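Local coordinates for TSSL1 (PDB 4B62), which probably anchors the type VI secretion system to the cell wall of Pseudomonas aeruginosa through this peptidoglycan-binding, OmpA-like module, at residues 82-87 with 143-148. Sequence-based numbering, arbitrary orientation.
Sequences HSDNRP and RNRRVE
The guanidinium of Arg-146 lies flat on the imidazole of His-82: the planes differ by 18°, the centres are 3.6 Å apart, and NH2 sits over the ring centre. Polar partners fix the turn of the Arg-146 guanidinium: Glu-148 OE2 lies in its plane, and Asn-144 O, which takes NH1 on a lone pair, is tilted slightly from it. Arg-146 NE, 2.9 Å from Glu-148 OE2, and Arg-146 NH2 grip that one oxygen side-on. Arg-146 NH2 also meets Glu-130 O, and His-82 NE2 bonds Thr-80 OG1. Beneath the stack the backbones pair as an antiparallel hydrogen-bonded bridge, with His-82 N 2.9 Å from Arg-146 O and Arg-146 N 3.2 Å from His-82 O.

Farther along, Arg-145 NH1 forms a salt bridge at 2.9 Å to the anti side of Asp-84 OD2, somewhat out of the carboxylate plane, while OD2 lies near the Arg-145 guanidinium plane; the two planes stand 76° apart. A bend at chi3 (-56°) brings NH1 there; Arg-145 NH2 pairs with Asp-45. Asp-84 OD1 accepts Arg-86 N, closing an Asx turn. The contact thus joins the ends of two neighbouring strands, 77-82 and 146-152, where helix 138-144 runs into the latter, within the mixed sheet of the OmpA-like peptidoglycan-binding fold.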
loop_
_atom_site.group_PDB
_atom_site.type_symbol
_atom_site.label_atom_id
_atom_site.label_comp_id
_atom_site.label_asym_id
_atom_site.label_seq_id
_atom_site.Cartn_x
_atom_site.Cartn_y
_atom_site.Cartn_z
ATOM N N HIS A 82 4.821 5.027 -3.159
ATOM C CA HIS A 82 4.904 6.442 -3.497
ATOM C C HIS A 82 5.470 7.225 -2.328
ATOM O O HIS A 82 5.232 6.875 -1.164
ATOM C CB HIS A 82 3.518 6.989 -3.819
ATOM C CG HIS A 82 2.826 6.208 -4.877
ATOM N ND1 HIS A 82 2.841 6.572 -6.210
ATOM C CD2 HIS A 82 2.136 5.045 -4.800
ATOM C CE1 HIS A 82 2.184 5.662 -6.900
ATOM N NE2 HIS A 82 1.745 4.726 -6.077
ATOM N N SER A 83 6.222 8.266 -2.666
ATOM C CA SER A 83 6.784 9.198 -1.711
ATOM C C SER A 83 6.173 10.572 -1.910
ATOM O O SER A 83 5.452 10.821 -2.888
ATOM C CB SER A 83 8.299 9.313 -1.890
ATOM O OG SER A 83 8.616 9.878 -3.156
ATOM N N ASP A 84 6.491 11.469 -0.992
ATOM C CA ASP A 84 6.317 12.900 -1.212
ATOM C C ASP A 84 7.581 13.394 -1.958
ATOM O O ASP A 84 8.342 12.577 -2.469
ATOM C CB ASP A 84 6.070 13.616 0.126
ATOM C CG ASP A 84 7.175 13.402 1.121
ATOM O OD1 ASP A 84 8.321 13.113 0.703
ATOM O OD2 ASP A 84 6.877 13.526 2.332
ATOM N N ASN A 85 7.816 14.702 -2.001
ATOM C CA ASN A 85 9.028 15.251 -2.629
ATOM C C ASN A 85 10.042 15.807 -1.616
ATOM O O ASN A 85 10.898 16.635 -1.965
ATOM C CB ASN A 85 8.650 16.322 -3.652
ATOM C CG ASN A 85 8.105 17.576 -3.006
ATOM O OD1 ASN A 85 7.816 17.598 -1.809
ATOM N ND2 ASN A 85 7.976 18.635 -3.795
ATOM N N ARG A 86 9.958 15.312 -0.384
ATOM C CA ARG A 86 10.767 15.788 0.745
ATOM C C ARG A 86 11.456 14.599 1.392
ATOM O O ARG A 86 11.023 14.119 2.438
ATOM C CB ARG A 86 9.905 16.481 1.799
ATOM C CG ARG A 86 8.921 17.497 1.270
ATOM C CD ARG A 86 9.552 18.667 0.543
ATOM N NE ARG A 86 8.514 19.605 0.099
ATOM C CZ ARG A 86 8.104 20.682 0.769
ATOM N NH1 ARG A 86 8.629 21.014 1.949
ATOM N NH2 ARG A 86 7.149 21.447 0.247
ATOM N N PRO A 87 12.535 14.110 0.775
ATOM C CA PRO A 87 13.182 12.902 1.286
ATOM C C PRO A 87 13.784 13.050 2.681
ATOM O O PRO A 87 14.333 14.104 3.023
ATOM C CB PRO A 87 14.294 12.649 0.267
ATOM C CG PRO A 87 14.603 13.998 -0.270
ATOM C CD PRO A 87 13.274 14.682 -0.357
ATOM N N ARG A 143 -0.485 12.336 2.491
ATOM C CA ARG A 143 -1.356 11.612 1.555
ATOM C C ARG A 143 -0.552 11.023 0.374
ATOM O O ARG A 143 -0.895 9.951 -0.144
ATOM C CB ARG A 143 -2.480 12.511 1.032
ATOM C CG ARG A 143 -3.529 12.754 2.092
ATOM C CD ARG A 143 -4.776 13.433 1.603
ATOM N NE ARG A 143 -4.582 14.867 1.499
ATOM C CZ ARG A 143 -4.864 15.602 0.421
ATOM N NH1 ARG A 143 -5.374 15.045 -0.674
ATOM N NH2 ARG A 143 -4.636 16.915 0.438
ATOM N N ASN A 144 0.511 11.704 -0.050
ATOM C CA ASN A 144 1.320 11.204 -1.175
ATOM C C ASN A 144 2.168 9.999 -0.812
ATOM O O ASN A 144 2.321 9.079 -1.620
ATOM C CB ASN A 144 2.201 12.292 -1.764
ATOM C CG ASN A 144 1.407 13.276 -2.605
ATOM O OD1 ASN A 144 0.377 12.917 -3.149
ATOM N ND2 ASN A 144 1.875 14.519 -2.694
ATOM N N ARG A 145 2.701 9.995 0.414
ATOM C CA ARG A 145 3.444 8.842 0.929
ATOM C C ARG A 145 2.438 7.730 1.188
ATOM O O ARG A 145 1.636 7.814 2.119
ATOM C CB ARG A 145 4.187 9.175 2.234
ATOM C CG ARG A 145 5.191 10.299 2.158
ATOM C CD ARG A 145 6.056 10.399 3.392
ATOM N NE ARG A 145 5.299 10.553 4.628
ATOM C CZ ARG A 145 4.905 11.708 5.151
ATOM N NH1 ARG A 145 5.165 12.857 4.559
ATOM N NH2 ARG A 145 4.226 11.701 6.290
ATOM N N ARG A 146 2.452 6.690 0.359
ATOM C CA ARG A 146 1.379 5.717 0.378
ATOM C C ARG A 146 1.773 4.485 -0.413
ATOM O O ARG A 146 2.718 4.518 -1.221
ATOM C CB ARG A 146 0.105 6.313 -0.247
ATOM C CG ARG A 146 0.166 6.423 -1.768
ATOM C CD ARG A 146 -0.873 7.366 -2.317
ATOM N NE ARG A 146 -0.952 7.309 -3.769
ATOM C CZ ARG A 146 -0.182 7.985 -4.618
ATOM N NH1 ARG A 146 0.740 8.859 -4.211
ATOM N NH2 ARG A 146 -0.385 7.799 -5.928
ATOM N N VAL A 147 1.022 3.413 -0.194
ATOM C CA VAL A 147 0.994 2.304 -1.135
ATOM C C VAL A 147 -0.416 2.210 -1.726
ATOM O O VAL A 147 -1.412 2.543 -1.067
ATOM C CB VAL A 147 1.410 0.942 -0.513
ATOM C CG1 VAL A 147 2.860 1.003 -0.067
ATOM C CG2 VAL A 147 0.512 0.530 0.637
ATOM N N GLU A 148 -0.473 1.774 -2.986
ATOM C CA GLU A 148 -1.719 1.431 -3.637
ATOM C C GLU A 148 -1.652 -0.046 -3.959
ATOM O O GLU A 148 -0.767 -0.490 -4.699
ATOM C CB GLU A 148 -1.948 2.279 -4.893
ATOM C CG GLU A 148 -2.158 3.755 -4.589
ATOM C CD GLU A 148 -2.558 4.610 -5.794
ATOM O OE1 GLU A 148 -2.840 4.039 -6.882
ATOM O OE2 GLU A 148 -2.592 5.862 -5.635
HETATM O O HOH W 1 3.310 10.739 -4.744
#